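Local coordinates for phosphoglycerate dehydrogenase (Lactobacillus plantarum, PDB 3EVT), which probably catalyses the NAD-dependent oxidation of 3-phospho-D-glycerate to 3-phosphooxypyruvate, the step that opens the phosphorylated pathway of serine biosynthesis, at residues Q280-F284 / R285-F289; A105-S108 / V109-Y113; L199-T202 / P203-H207; A115-L118 / N119-G122; T183-A186 / D187-T191. One frame throughout, in Å; residues are numbered along the deposited sequence.

Contact 1. Residues Q280-F284 / R285-F289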
loop_
_atom_site.group_PDB
_atom_site.type_symbol
_atom_site.label_atom_id
_atom_site.label_comp_id
_atom_site.label_asym_id
_atom_site.label_seq_id
_atom_site.Cartn_x
_atom_site.Cartn_y
_atom_site.Cartn_z
ATOM N N GLN A 280 7.886 -1.312 -16.602
ATOM C CA GLN A 280 8.798 -0.228 -17.006
ATOM C C GLN A 280 9.248 0.622 -15.815
ATOM O O GLN A 280 8.418 1.220 -15.102
ATOM C CB GLN A 280 8.140 0.679 -18.031
ATOM C CG GLN A 280 7.594 -0.067 -19.209
ATOM C CD GLN A 280 7.315 0.826 -20.396
ATOM O OE1 GLN A 280 6.715 1.900 -20.274
ATOM N NE2 GLN A 280 7.749 0.380 -21.565
ATOM N N ILE A 281 10.556 0.664 -15.582
ATOM C CA ILE A 281 11.097 1.469 -14.491
ATOM C C ILE A 281 12.040 2.473 -15.062
ATOM O O ILE A 281 12.487 2.340 -16.206
ATOM C CB ILE A 281 11.877 0.639 -13.455
ATOM C CG1 ILE A 281 12.903 -0.274 -14.137
ATOM C CG2 ILE A 281 10.938 -0.201 -12.622
ATOM C CD1 ILE A 281 13.695 -1.085 -13.130
ATOM N N ALA A 282 12.351 3.491 -14.267
ATOM C CA ALA A 282 13.283 4.501 -14.750
ATOM C C ALA A 282 14.707 3.973 -14.834
ATOM O O ALA A 282 15.007 2.785 -14.625
ATOM C CB ALA A 282 13.236 5.764 -13.899
ATOM N N HIS A 283 15.592 4.900 -15.128
ATOM C CA HIS A 283 16.984 4.595 -15.368
ATOM C C HIS A 283 17.621 4.292 -13.989
ATOM O O HIS A 283 17.155 4.811 -12.974
ATOM C CB HIS A 283 17.596 5.812 -16.105
ATOM C CG HIS A 283 19.089 5.839 -16.132
ATOM N ND1 HIS A 283 19.822 5.658 -17.289
ATOM C CD2 HIS A 283 19.991 6.053 -15.147
ATOM C CE1 HIS A 283 21.111 5.751 -17.011
ATOM N NE2 HIS A 283 21.242 6.002 -15.717
ATOM N N PHE A 284 18.638 3.433 -13.941
ATOM C CA PHE A 284 19.246 3.089 -12.657
ATOM C C PHE A 284 19.541 4.307 -11.762
ATOM O O PHE A 284 19.131 4.352 -10.615
ATOM C CB PHE A 284 20.494 2.207 -12.812
ATOM C CG PHE A 284 21.479 2.707 -13.821
ATOM C CD1 PHE A 284 22.641 3.363 -13.422
ATOM C CD2 PHE A 284 21.239 2.518 -15.182
ATOM C CE1 PHE A 284 23.557 3.822 -14.384
ATOM C CE2 PHE A 284 22.136 2.971 -16.146
ATOM C CZ PHE A 284 23.292 3.624 -15.753
ATOM N N ARG A 285 20.223 5.318 -12.267
ATOM C CA ARG A 285 20.462 6.457 -11.402
ATOM C C ARG A 285 19.177 6.850 -10.632
ATOM O O ARG A 285 19.237 7.178 -9.454
ATOM C CB ARG A 285 21.111 7.631 -12.164
ATOM C CG ARG A 285 22.621 7.452 -12.350
ATOM C CD ARG A 285 23.333 8.796 -12.330
ATOM N NE ARG A 285 24.631 8.742 -13.008
ATOM C CZ ARG A 285 25.355 9.807 -13.384
ATOM N NH1 ARG A 285 24.920 11.052 -13.159
ATOM N NH2 ARG A 285 26.535 9.624 -13.989
ATOM N N ALA A 286 18.017 6.732 -11.257
ATOM C CA ALA A 286 16.794 7.194 -10.617
ATOM C C ALA A 286 16.130 6.209 -9.654
ATOM O O ALA A 286 15.157 6.561 -8.987
ATOM C CB ALA A 286 15.756 7.610 -11.688
ATOM N N THR A 287 16.573 4.960 -9.628
ATOM C CA THR A 287 15.840 3.957 -8.860
ATOM C C THR A 287 16.704 3.530 -7.707
ATOM O O THR A 287 16.233 3.174 -6.627
ATOM C CB THR A 287 15.513 2.683 -9.710
ATOM O OG1 THR A 287 16.696 2.186 -10.356
ATOM C CG2 THR A 287 14.425 2.965 -10.734
ATOM N N VAL A 288 17.995 3.555 -7.963
ATOM C CA VAL A 288 18.931 3.139 -6.975
ATOM C C VAL A 288 19.126 4.219 -5.861
ATOM O O VAL A 288 19.279 3.886 -4.691
ATOM C CB VAL A 288 20.243 2.845 -7.657
ATOM C CG1 VAL A 288 21.333 2.722 -6.624
ATOM C CG2 VAL A 288 20.085 1.562 -8.502
ATOM N N PHE A 289 19.097 5.495 -6.228
ATOM C CA PHE A 289 19.366 6.555 -5.250
ATOM C C PHE A 289 18.364 6.622 -4.087
ATOM O O PHE A 289 18.789 6.724 -2.938
ATOM C CB PHE A 289 19.502 7.938 -5.895
ATOM C CG PHE A 289 19.823 9.029 -4.885
ATOM C CD1 PHE A 289 21.104 9.126 -4.327
ATOM C CD2 PHE A 289 18.840 9.918 -4.460
ATOM C CE1 PHE A 289 21.427 10.125 -3.362
ATOM C CE2 PHE A 289 19.141 10.931 -3.473
ATOM C CZ PHE A 289 20.431 11.025 -2.925
#
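Phe284 O gathers the backbone bonds that turn the incoming loop 280-284 into a helix, and Val288 N reaches it at 3.0 Å with a nearly straight N-H (174°). Thr287 N reaches the same Phe284 O at 2.8 Å from above the carbonyl plane. Just before it, His283 O takes Ala286 N at 2.7 Å in a more bent bond. A third donor comes to Phe284 O from a side chain. The hydroxyl of Thr287, placed between its own backbone N and carbonyl carbon (chi1 51°), points back down the turn, and OG1 gives its proton to Phe284 O at 3.3 Å. Threonine suits the spot because its other branch, CG2, is apolar and faces Ala282 and Ile281. Beside it the small methyls of Ala282 and Ala286 meet, CB to CB 3.8 Å, close enough to let the loop lie against the first turn. The helix that starts here runs to residue 302 and leaves the seven-stranded nucleotide-binding domain for the five-stranded one, as in other D-2-hydroxyacid dehydrogenases; Val288 and Phe289 already pack on Tyr45 of strand 41-45, and Ile281 rests on helix 93-110. On the outer side the aromatic pair is exposed. NE2 of His283 stands 3.1 Å above the middle of the Phe284 ring, and the imidazole edge meets Arg285, two places on, CD2 lying 3.6 Å from its CB. The Arg285 chain runs beside His283 in the same direction, its guanidinium plane turned 80° from the imidazole.

Contact 2. Residues A105-S108 / V109-Y113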
loop_
_atom_site.group_PDB
_atom_site.type_symbol
_atom_site.label_atom_id
_atom_site.label_comp_id
_atom_site.label_asym_id
_atom_site.label_seq_id
_atom_site.Cartn_x
_atom_site.Cartn_y
_atom_site.Cartn_z
ATOM N N ALA A 105 -4.382 -0.903 -9.862
ATOM C CA ALA A 105 -5.541 -1.396 -10.550
ATOM C C ALA A 105 -6.656 -1.679 -9.530
ATOM O O ALA A 105 -7.816 -1.340 -9.759
ATOM C CB ALA A 105 -5.166 -2.661 -11.347
ATOM N N MET A 106 -6.293 -2.316 -8.420
ATOM C CA MET A 106 -7.246 -2.786 -7.430
ATOM C C MET A 106 -7.829 -1.601 -6.686
ATOM O O MET A 106 -9.043 -1.518 -6.504
ATOM C CB MET A 106 -6.586 -3.782 -6.415
ATOM C CG MET A 106 -6.131 -5.169 -6.963
ATOM S SD MET A 106 -5.613 -6.381 -5.680
ATOM C CE MET A 106 -4.201 -5.601 -4.969
ATOM N N LEU A 107 -6.973 -0.695 -6.223
ATOM C CA LEU A 107 -7.429 0.531 -5.505
ATOM C C LEU A 107 -8.258 1.491 -6.347
ATOM O O LEU A 107 -9.278 2.037 -5.889
ATOM C CB LEU A 107 -6.238 1.283 -4.912
ATOM C CG LEU A 107 -5.708 0.610 -3.650
ATOM C CD1 LEU A 107 -4.193 1.005 -3.359
ATOM C CD2 LEU A 107 -6.626 0.938 -2.486
ATOM N N SER A 108 -7.862 1.709 -7.592
ATOM C CA SER A 108 -8.647 2.638 -8.370
ATOM C C SER A 108 -10.054 2.137 -8.623
ATOM O O SER A 108 -10.959 2.939 -8.675
ATOM C CB SER A 108 -7.976 3.033 -9.672
ATOM O OG SER A 108 -7.957 1.975 -10.568
ATOM N N VAL A 109 -10.226 0.815 -8.723
ATOM C CA VAL A 109 -11.540 0.177 -8.760
ATOM C C VAL A 109 -12.291 0.243 -7.444
ATOM O O VAL A 109 -13.314 0.885 -7.420
ATOM C CB VAL A 109 -11.485 -1.259 -9.290
ATOM C CG1 VAL A 109 -12.792 -2.055 -8.903
ATOM C CG2 VAL A 109 -11.275 -1.220 -10.813
ATOM N N VAL A 110 -11.781 -0.345 -6.350
ATOM C CA VAL A 110 -12.586 -0.413 -5.112
ATOM C C VAL A 110 -12.768 0.930 -4.416
ATOM O O VAL A 110 -13.760 1.123 -3.711
ATOM C CB VAL A 110 -12.115 -1.466 -4.065
ATOM C CG1 VAL A 110 -12.075 -2.817 -4.680
ATOM C CG2 VAL A 110 -10.757 -1.065 -3.450
ATOM N N ARG A 111 -11.816 1.855 -4.579
ATOM C CA ARG A 111 -12.006 3.207 -3.982
ATOM C C ARG A 111 -12.775 4.144 -4.895
ATOM O O ARG A 111 -13.042 5.306 -4.534
ATOM C CB ARG A 111 -10.688 3.826 -3.481
ATOM C CG ARG A 111 -9.893 2.881 -2.540
ATOM C CD ARG A 111 -10.763 2.424 -1.339
ATOM N NE ARG A 111 -11.272 3.536 -0.578
ATOM C CZ ARG A 111 -12.427 3.502 0.090
ATOM N NH1 ARG A 111 -13.193 2.408 0.060
ATOM N NH2 ARG A 111 -12.819 4.561 0.787
ATOM N N GLY A 112 -13.198 3.619 -6.051
ATOM C CA GLY A 112 -14.165 4.346 -6.883
ATOM C C GLY A 112 -13.617 5.343 -7.888
ATOM O O GLY A 112 -14.397 6.114 -8.500
ATOM N N TYR A 113 -12.298 5.338 -8.112
ATOM C CA TYR A 113 -11.693 6.265 -9.061
ATOM C C TYR A 113 -12.123 5.957 -10.458
ATOM O O TYR A 113 -12.471 6.862 -11.192
ATOM C CB TYR A 113 -10.150 6.368 -8.867
ATOM C CG TYR A 113 -9.863 7.404 -7.778
ATOM C CD1 TYR A 113 -9.818 7.038 -6.437
ATOM C CD2 TYR A 113 -9.769 8.758 -8.098
ATOM C CE1 TYR A 113 -9.661 7.951 -5.491
ATOM C CE2 TYR A 113 -9.600 9.678 -7.161
ATOM C CZ TYR A 113 -9.568 9.287 -5.850
ATOM O OH TYR A 113 -9.405 10.252 -4.884
#
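Leu107 and Arg111, one helical turn apart, meet near the C-terminal end of helix 93-110, where Gly112, at whose positive phi a CB would jam against the preceding carbonyl O, closes the helix in a Schellman motif and N-caps helix 113-120. Their side chains cross obliquely: Leu107 CD2 touches Arg111 CG at 3.8 Å, methyl against methylene. Bends at chi2 and chi3 (-55° and -57°) fold the arginine, and its polar end departs to Ser133 O (through NH1) and to Ser101 OG of the second subunit (through NE). Leucine suits the pair, since it also packs on Leu107 of the second subunit.

Val109 and Val110 each lay branches against carbonyls of the preceding turn, Val109 CG2 3.6 Å from Ala105 O and Val110 CG2 3.5 Å from Met106 O, while their far sides pack on strands of the nucleotide-binding sheet, Val109 at Met248 and Val110 at Phe194. Ser108 CB meets only CB of Tyr113, at 4.1 Å, the phenol leading away, and Ser108 OG bonds to Ala104 O. The motif is closed by Gly112 N to Val109 O at 3.1 Å and by a weak, bent bond from Tyr113 N to Ser108 O at 2.8 Å.

Contact 3. Residues L199-T202 / P203-H207; sequences LPLT and PTTHH
Thr205 folds back on Thr202, CB first, at 3.7 Å from Thr202 OG1. From there one branch, the methyl CG2, stays beside the same hydroxyl at 3.5 Å and, farther out, approaches the buried Leu199 at its CD1. The other branch puts OG1 between the backbone N and the carbonyl carbon (chi1 60°), the rotation that brings it to the amide of Thr202: Thr202 N donates to Thr205 OG1 at 3.1 Å, with an N-H angle of 157°. The two hydroxyl oxygens are also 3.1 Å apart. In return Thr205 N donates to Thr202 O at 3.1 Å, from well above the carbonyl plane. This closes a type I beta turn over Pro203 and Thr204, and proline, with its fixed phi, fits the second position. Thr202 OG1 adds a weak bond from Thr204 N at 3.2 Å, an ST turn laid inside the beta turn. With a valine here, Thr202 N would probably lose its hydroxyl acceptor, leaving the turn to the Thr205 N to Thr202 O bond and the weak bond of Thr204 N.

The Pro-Leu-Thr run is familiar from D-2-hydroxyacid dehydrogenases, in the loop after a central strand of the nucleotide-binding domain, here 194-197. Leu199 touches the residues of the probable glycine-rich dinucleotide motif. Outside the turn, Leu201 CD1 packs 4.1 Å from His206 CA, and both residues lean on Pro230. The chemistry implies a turn whose shape is set from within: the Thr205 hydroxyl accepts the amide of Thr202, the Thr202 carbonyl accepts the amide of Thr205, and CG2 of Thr205 supplies the apolar side.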
loop_
_atom_site.group_PDB
_atom_site.type_symbol
_atom_site.label_atom_id
_atom_site.label_comp_id
_atom_site.label_asym_id
_atom_site.label_seq_id
_atom_site.Cartn_x
_atom_site.Cartn_y
_atom_site.Cartn_z
ATOM N N LEU A 199 2.143 -15.466 -13.957
ATOM C CA LEU A 199 2.913 -16.635 -14.425
ATOM C C LEU A 199 3.680 -16.401 -15.717
ATOM O O LEU A 199 3.313 -15.527 -16.540
ATOM C CB LEU A 199 1.980 -17.794 -14.692
ATOM C CG LEU A 199 1.260 -18.329 -13.486
ATOM C CD1 LEU A 199 0.038 -19.154 -13.960
ATOM C CD2 LEU A 199 2.200 -19.140 -12.636
ATOM N N PRO A 200 4.711 -17.237 -15.939
ATOM C CA PRO A 200 5.291 -17.327 -17.261
ATOM C C PRO A 200 4.365 -18.146 -18.175
ATOM O O PRO A 200 3.552 -18.992 -17.690
ATOM C CB PRO A 200 6.594 -18.098 -17.003
ATOM C CG PRO A 200 6.186 -19.092 -15.971
ATOM C CD PRO A 200 5.267 -18.277 -15.037
ATOM N N LEU A 201 4.466 -17.887 -19.483
ATOM C CA LEU A 201 3.773 -18.731 -20.454
ATOM C C LEU A 201 4.455 -20.078 -20.625
ATOM O O LEU A 201 5.658 -20.147 -20.919
ATOM C CB LEU A 201 3.681 -18.076 -21.823
ATOM C CG LEU A 201 2.626 -18.551 -22.844
ATOM C CD1 LEU A 201 1.294 -18.996 -22.267
ATOM C CD2 LEU A 201 2.410 -17.402 -23.816
ATOM N N THR A 202 3.663 -21.133 -20.429
ATOM C CA THR A 202 4.057 -22.481 -20.794
ATOM C C THR A 202 2.914 -23.137 -21.522
ATOM O O THR A 202 1.809 -22.617 -21.532
ATOM C CB THR A 202 4.258 -23.319 -19.588
ATOM O OG1 THR A 202 2.953 -23.667 -19.098
ATOM C CG2 THR A 202 5.083 -22.549 -18.573
ATOM N N PRO A 203 3.168 -24.304 -22.126
ATOM C CA PRO A 203 2.085 -24.968 -22.874
ATOM C C PRO A 203 0.835 -25.286 -22.037
ATOM O O PRO A 203 -0.292 -25.221 -22.553
ATOM C CB PRO A 203 2.763 -26.235 -23.420
ATOM C CG PRO A 203 4.202 -25.802 -23.628
ATOM C CD PRO A 203 4.493 -24.885 -22.421
ATOM N N THR A 204 1.022 -25.575 -20.753
ATOM C CA THR A 204 -0.112 -25.907 -19.890
ATOM C C THR A 204 -0.674 -24.737 -19.066
ATOM O O THR A 204 -1.513 -24.947 -18.192
ATOM C CB THR A 204 0.188 -27.084 -18.912
ATOM O OG1 THR A 204 1.414 -26.840 -18.204
ATOM C CG2 THR A 204 0.220 -28.430 -19.657
ATOM N N THR A 205 -0.214 -23.519 -19.312
ATOM C CA THR A 205 -0.837 -22.373 -18.666
ATOM C C THR A 205 -1.371 -21.447 -19.732
ATOM O O THR A 205 -1.653 -20.283 -19.471
ATOM C CB THR A 205 0.137 -21.617 -17.767
ATOM O OG1 THR A 205 1.236 -21.143 -18.553
ATOM C CG2 THR A 205 0.660 -22.541 -16.645
ATOM N N HIS A 206 -1.527 -21.983 -20.936
ATOM C CA HIS A 206 -2.117 -21.239 -22.040
ATOM C C HIS A 206 -3.620 -21.354 -21.875
ATOM O O HIS A 206 -4.135 -22.451 -21.610
ATOM C CB HIS A 206 -1.648 -21.805 -23.409
ATOM C CG HIS A 206 -2.320 -21.171 -24.591
ATOM N ND1 HIS A 206 -3.589 -21.534 -25.009
ATOM C CD2 HIS A 206 -1.913 -20.186 -25.432
ATOM C CE1 HIS A 206 -3.933 -20.804 -26.054
ATOM N NE2 HIS A 206 -2.939 -19.973 -26.326
ATOM N N HIS A 207 -4.319 -20.218 -21.995
ATOM C CA HIS A 207 -5.756 -20.142 -21.711
ATOM C C HIS A 207 -6.136 -20.786 -20.365
ATOM O O HIS A 207 -7.194 -21.407 -20.225
ATOM C CB HIS A 207 -6.576 -20.711 -22.879
ATOM C CG HIS A 207 -6.606 -19.809 -24.082
ATOM N ND1 HIS A 207 -7.560 -19.907 -25.071
ATOM C CD2 HIS A 207 -5.814 -18.760 -24.430
ATOM C CE1 HIS A 207 -7.347 -18.978 -25.986
ATOM N NE2 HIS A 207 -6.290 -18.270 -25.625
#

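Contact 4. Residues A115-L118 / N119-G122; sequences AAWL and NQRG
Trp117 carries the tight part of this contact, for the two residues three and four places on both fold against its indole. Gln120 comes over one face: CG makes a CH-pi contact 4.2 Å from the centroid of the six-membered ring, and CD lies only 3.3 Å from CZ3, the amide turned 39° from the ring. Arg121 runs alongside, CG 3.5 Å from NE1, and its guanidinium turns one face to CZ2. The indole CG is swung away from the backbone N (chi1 -167°), which carries the ring down the helix to these partners. Flat and broad, tryptophan supports both side chains while their polar ends bind the second subunit: Gln120 its Val271 O and Ile273 N, Arg121 its Asp269 in a salt bridge. Shrinking the indole to an alanine would probably open a gap beneath Gln120 and Arg121 and leave their side chains held mainly by the partner subunit.

Away from the ring, the buried polar side is bridged by a water joining Ala116 O (2.7 Å) to Asn119 ND2 (2.8 Å), while Asn119 OD1 takes Gln125 N. The solvent side lies at exposed Arg121 and Gly122, the latter so near Leu118 O that a CB would clash.

Helix 113-120 follows helix 93-110 and extends to the second subunit, meeting its strand 271-273 and the loop before it.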
loop_
_atom_site.group_PDB
_atom_site.type_symbol
_atom_site.label_atom_id
_atom_site.label_comp_id
_atom_site.label_asym_id
_atom_site.label_seq_id
_atom_site.Cartn_x
_atom_site.Cartn_y
_atom_site.Cartn_z
ATOM N N ALA A 115 -14.962 4.328 -11.454
ATOM C CA ALA A 115 -16.355 4.800 -11.531
ATOM C C ALA A 115 -16.488 6.328 -11.477
ATOM O O ALA A 115 -17.316 6.899 -12.189
ATOM C CB ALA A 115 -17.257 4.137 -10.431
ATOM N N ALA A 116 -15.732 6.994 -10.599
ATOM C CA ALA A 116 -15.747 8.472 -10.528
ATOM C C ALA A 116 -15.388 9.127 -11.841
ATOM O O ALA A 116 -15.985 10.131 -12.202
ATOM C CB ALA A 116 -14.865 9.000 -9.444
ATOM N N TRP A 117 -14.426 8.566 -12.552
ATOM C CA TRP A 117 -14.066 9.081 -13.871
ATOM C C TRP A 117 -15.175 8.927 -14.903
ATOM O O TRP A 117 -15.467 9.870 -15.624
ATOM C CB TRP A 117 -12.740 8.502 -14.407
ATOM C CG TRP A 117 -12.315 9.318 -15.574
ATOM C CD1 TRP A 117 -12.416 8.976 -16.896
ATOM C CD2 TRP A 117 -11.839 10.687 -15.546
ATOM N NE1 TRP A 117 -12.000 10.027 -17.674
ATOM C CE2 TRP A 117 -11.642 11.082 -16.879
ATOM C CE3 TRP A 117 -11.554 11.609 -14.512
ATOM C CZ2 TRP A 117 -11.149 12.351 -17.220
ATOM C CZ3 TRP A 117 -11.071 12.867 -14.847
ATOM C CH2 TRP A 117 -10.875 13.234 -16.186
ATOM N N LEU A 118 -15.824 7.774 -14.945
ATOM C CA LEU A 118 -16.966 7.593 -15.836
ATOM C C LEU A 118 -18.071 8.591 -15.496
ATOM O O LEU A 118 -18.737 9.125 -16.384
ATOM C CB LEU A 118 -17.490 6.166 -15.727
ATOM C CG LEU A 118 -16.526 5.031 -16.089
ATOM C CD1 LEU A 118 -17.283 3.702 -15.870
ATOM C CD2 LEU A 118 -16.034 5.126 -17.543
ATOM N N ASN A 119 -18.247 8.858 -14.193
ATOM C CA ASN A 119 -19.179 9.868 -13.726
ATOM C C ASN A 119 -18.777 11.258 -14.184
ATOM O O ASN A 119 -19.624 12.025 -14.688
ATOM C CB ASN A 119 -19.328 9.844 -12.204
ATOM C CG ASN A 119 -20.279 10.951 -11.695
ATOM O OD1 ASN A 119 -21.457 10.999 -12.089
ATOM N ND2 ASN A 119 -19.757 11.883 -10.876
ATOM N N GLN A 120 -17.496 11.590 -14.030
ATOM C CA GLN A 120 -16.950 12.894 -14.472
ATOM C C GLN A 120 -17.048 13.120 -16.016
ATOM O O GLN A 120 -17.195 14.291 -16.497
ATOM C CB GLN A 120 -15.501 13.044 -13.965
ATOM C CG GLN A 120 -14.642 14.198 -14.549
ATOM C CD GLN A 120 -13.516 14.622 -13.596
ATOM O OE1 GLN A 120 -13.283 13.959 -12.593
ATOM N NE2 GLN A 120 -12.786 15.697 -13.929
ATOM N N ARG A 121 -16.925 12.033 -16.793
ATOM C CA ARG A 121 -17.104 12.131 -18.231
ATOM C C ARG A 121 -18.553 11.836 -18.603
ATOM O O ARG A 121 -18.867 11.641 -19.779
ATOM C CB ARG A 121 -16.153 11.186 -18.967
ATOM C CG ARG A 121 -14.756 11.772 -19.008
ATOM C CD ARG A 121 -14.726 13.008 -19.915
ATOM N NE ARG A 121 -13.516 13.818 -19.725
ATOM C CZ ARG A 121 -13.414 14.819 -18.856
ATOM N NH1 ARG A 121 -14.449 15.134 -18.068
ATOM N NH2 ARG A 121 -12.269 15.501 -18.756
ATOM N N GLY A 122 -19.427 11.787 -17.598
ATOM C CA GLY A 122 -20.813 11.352 -17.830
ATOM C C GLY A 122 -21.772 12.327 -17.209
ATOM O O GLY A 122 -21.677 13.527 -17.436
HETATM O O HOH W 1 -16.992 11.821 -10.321
#

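Contact 5. Residues T183-A186 / D187-T191; sequences TATA and DALAT
Thr185 O and Ala186 O receive the opening bonds of the short helix 186-191: Leu189 N meets Thr185 O at 2.9 Å and almost straight (170°), and Ala190 N meets Ala186 O at 3.2 Å with more bend. One turn earlier the chain has not yet become helical, and a water bridges the first turn, accepting from Ala188 N at 2.9 Å and donating to Ala184 O at 2.6 Å.

Leu189 is the side chain that reaches back. With CG opposite its carbonyl carbon (chi1 -70°), the chain lies over the preceding turn, CG and CD1 each 3.3 Å from Thr185 O, and CD1 goes on to Thr185 OG1 at 3.5 Å. Buried Leu189 fills the space against Tyr143 and Leu141, while the small, partly exposed Thr185 meets its CD1 and also touches Tyr143. Ala188, buried too, is small enough to sit close on Leu141.

The helix belongs to the crossover that carries the chain from edge strand 178-181 past strands 162-167 and 139-143 to strand 194-197, the parallel arrangement of a Rossmann fold. Tyr143 and Leu141, on which its inner side rests, both belong to strand 139-143.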
loop_
_atom_site.group_PDB
_atom_site.type_symbol
_atom_site.label_atom_id
_atom_site.label_comp_id
_atom_site.label_asym_id
_atom_site.label_seq_id
_atom_site.Cartn_x
_atom_site.Cartn_y
_atom_site.Cartn_z
ATOM N N THR A 183 -3.212 -27.820 -8.870
ATOM C CA THR A 183 -4.260 -28.833 -8.950
ATOM C C THR A 183 -5.196 -28.616 -7.795
ATOM O O THR A 183 -6.267 -29.227 -7.730
ATOM C CB THR A 183 -3.663 -30.288 -8.959
ATOM O OG1 THR A 183 -2.739 -30.456 -7.868
ATOM C CG2 THR A 183 -2.880 -30.522 -10.264
ATOM N N ALA A 184 -4.804 -27.713 -6.900
ATOM C CA ALA A 184 -5.508 -27.547 -5.602
ATOM C C ALA A 184 -6.159 -26.169 -5.384
ATOM O O ALA A 184 -6.174 -25.662 -4.261
ATOM C CB ALA A 184 -4.529 -27.898 -4.422
ATOM N N THR A 185 -6.712 -25.574 -6.440
ATOM C CA THR A 185 -7.121 -24.143 -6.410
ATOM C C THR A 185 -8.601 -23.829 -6.285
ATOM O O THR A 185 -8.978 -22.646 -6.164
ATOM C CB THR A 185 -6.657 -23.324 -7.681
ATOM O OG1 THR A 185 -7.140 -23.941 -8.883
ATOM C CG2 THR A 185 -5.147 -23.208 -7.750
ATOM N N ALA A 186 -9.448 -24.859 -6.349
ATOM C CA ALA A 186 -10.889 -24.653 -6.324
ATOM C C ALA A 186 -11.349 -23.829 -5.123
ATOM O O ALA A 186 -12.232 -23.003 -5.258
ATOM C CB ALA A 186 -11.636 -25.969 -6.384
ATOM N N ASP A 187 -10.798 -24.068 -3.938
ATOM C CA ASP A 187 -11.293 -23.358 -2.759
ATOM C C ASP A 187 -10.907 -21.870 -2.756
ATOM O O ASP A 187 -11.721 -21.004 -2.423
ATOM C CB ASP A 187 -10.805 -24.029 -1.502
ATOM C CG ASP A 187 -11.528 -25.340 -1.243
ATOM O OD1 ASP A 187 -12.779 -25.370 -1.370
ATOM O OD2 ASP A 187 -10.861 -26.321 -0.889
ATOM N N ALA A 188 -9.657 -21.607 -3.119
ATOM C CA ALA A 188 -9.102 -20.273 -3.210
ATOM C C ALA A 188 -9.836 -19.460 -4.244
ATOM O O ALA A 188 -10.170 -18.290 -4.001
ATOM C CB ALA A 188 -7.657 -20.358 -3.545
ATOM N N LEU A 189 -10.136 -20.087 -5.381
ATOM C CA LEU A 189 -10.995 -19.477 -6.413
ATOM C C LEU A 189 -12.404 -19.127 -5.963
ATOM O O LEU A 189 -12.988 -18.175 -6.493
ATOM C CB LEU A 189 -11.131 -20.391 -7.641
ATOM C CG LEU A 189 -9.870 -20.520 -8.459
ATOM C CD1 LEU A 189 -9.910 -21.809 -9.265
ATOM C CD2 LEU A 189 -9.661 -19.254 -9.331
ATOM N N ALA A 190 -12.983 -19.934 -5.063
ATOM C CA ALA A 190 -14.328 -19.639 -4.515
ATOM C C ALA A 190 -14.344 -18.430 -3.558
ATOM O O ALA A 190 -15.286 -17.637 -3.566
ATOM C CB ALA A 190 -14.965 -20.898 -3.845
ATOM N N THR A 191 -13.315 -18.276 -2.740
ATOM C CA THR A 191 -13.277 -17.122 -1.818
ATOM C C THR A 191 -12.488 -15.861 -2.298
ATOM O O THR A 191 -12.529 -14.820 -1.632
ATOM C CB THR A 191 -12.723 -17.560 -0.478
ATOM O OG1 THR A 191 -11.409 -18.074 -0.693
ATOM C CG2 THR A 191 -13.599 -18.706 0.127
HETATM O O HOH W 2 -7.648 -23.717 -3.282
#

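How the contacts relate
Contact 2 is the most buried of the five, contacts 4 and 5 are intermediate, and contacts 1 and 3 lie at the surface. Contacts 2 and 4 adjoin in sequence, sit on consecutive helices with centres about 13 Å apart, and both meet the second subunit; there, polar side-chain ends cross the interface from apolar or aromatic bases. Contacts 3 and 5 flank strand 194-197 of the nucleotide-binding sheet, their centres about 18 Å apart, one a threonine turn, the other a helix start bridged by water. Contact 1 stands apart, where the chain passes to the other domain, and lies across the chain's centre from contact 5.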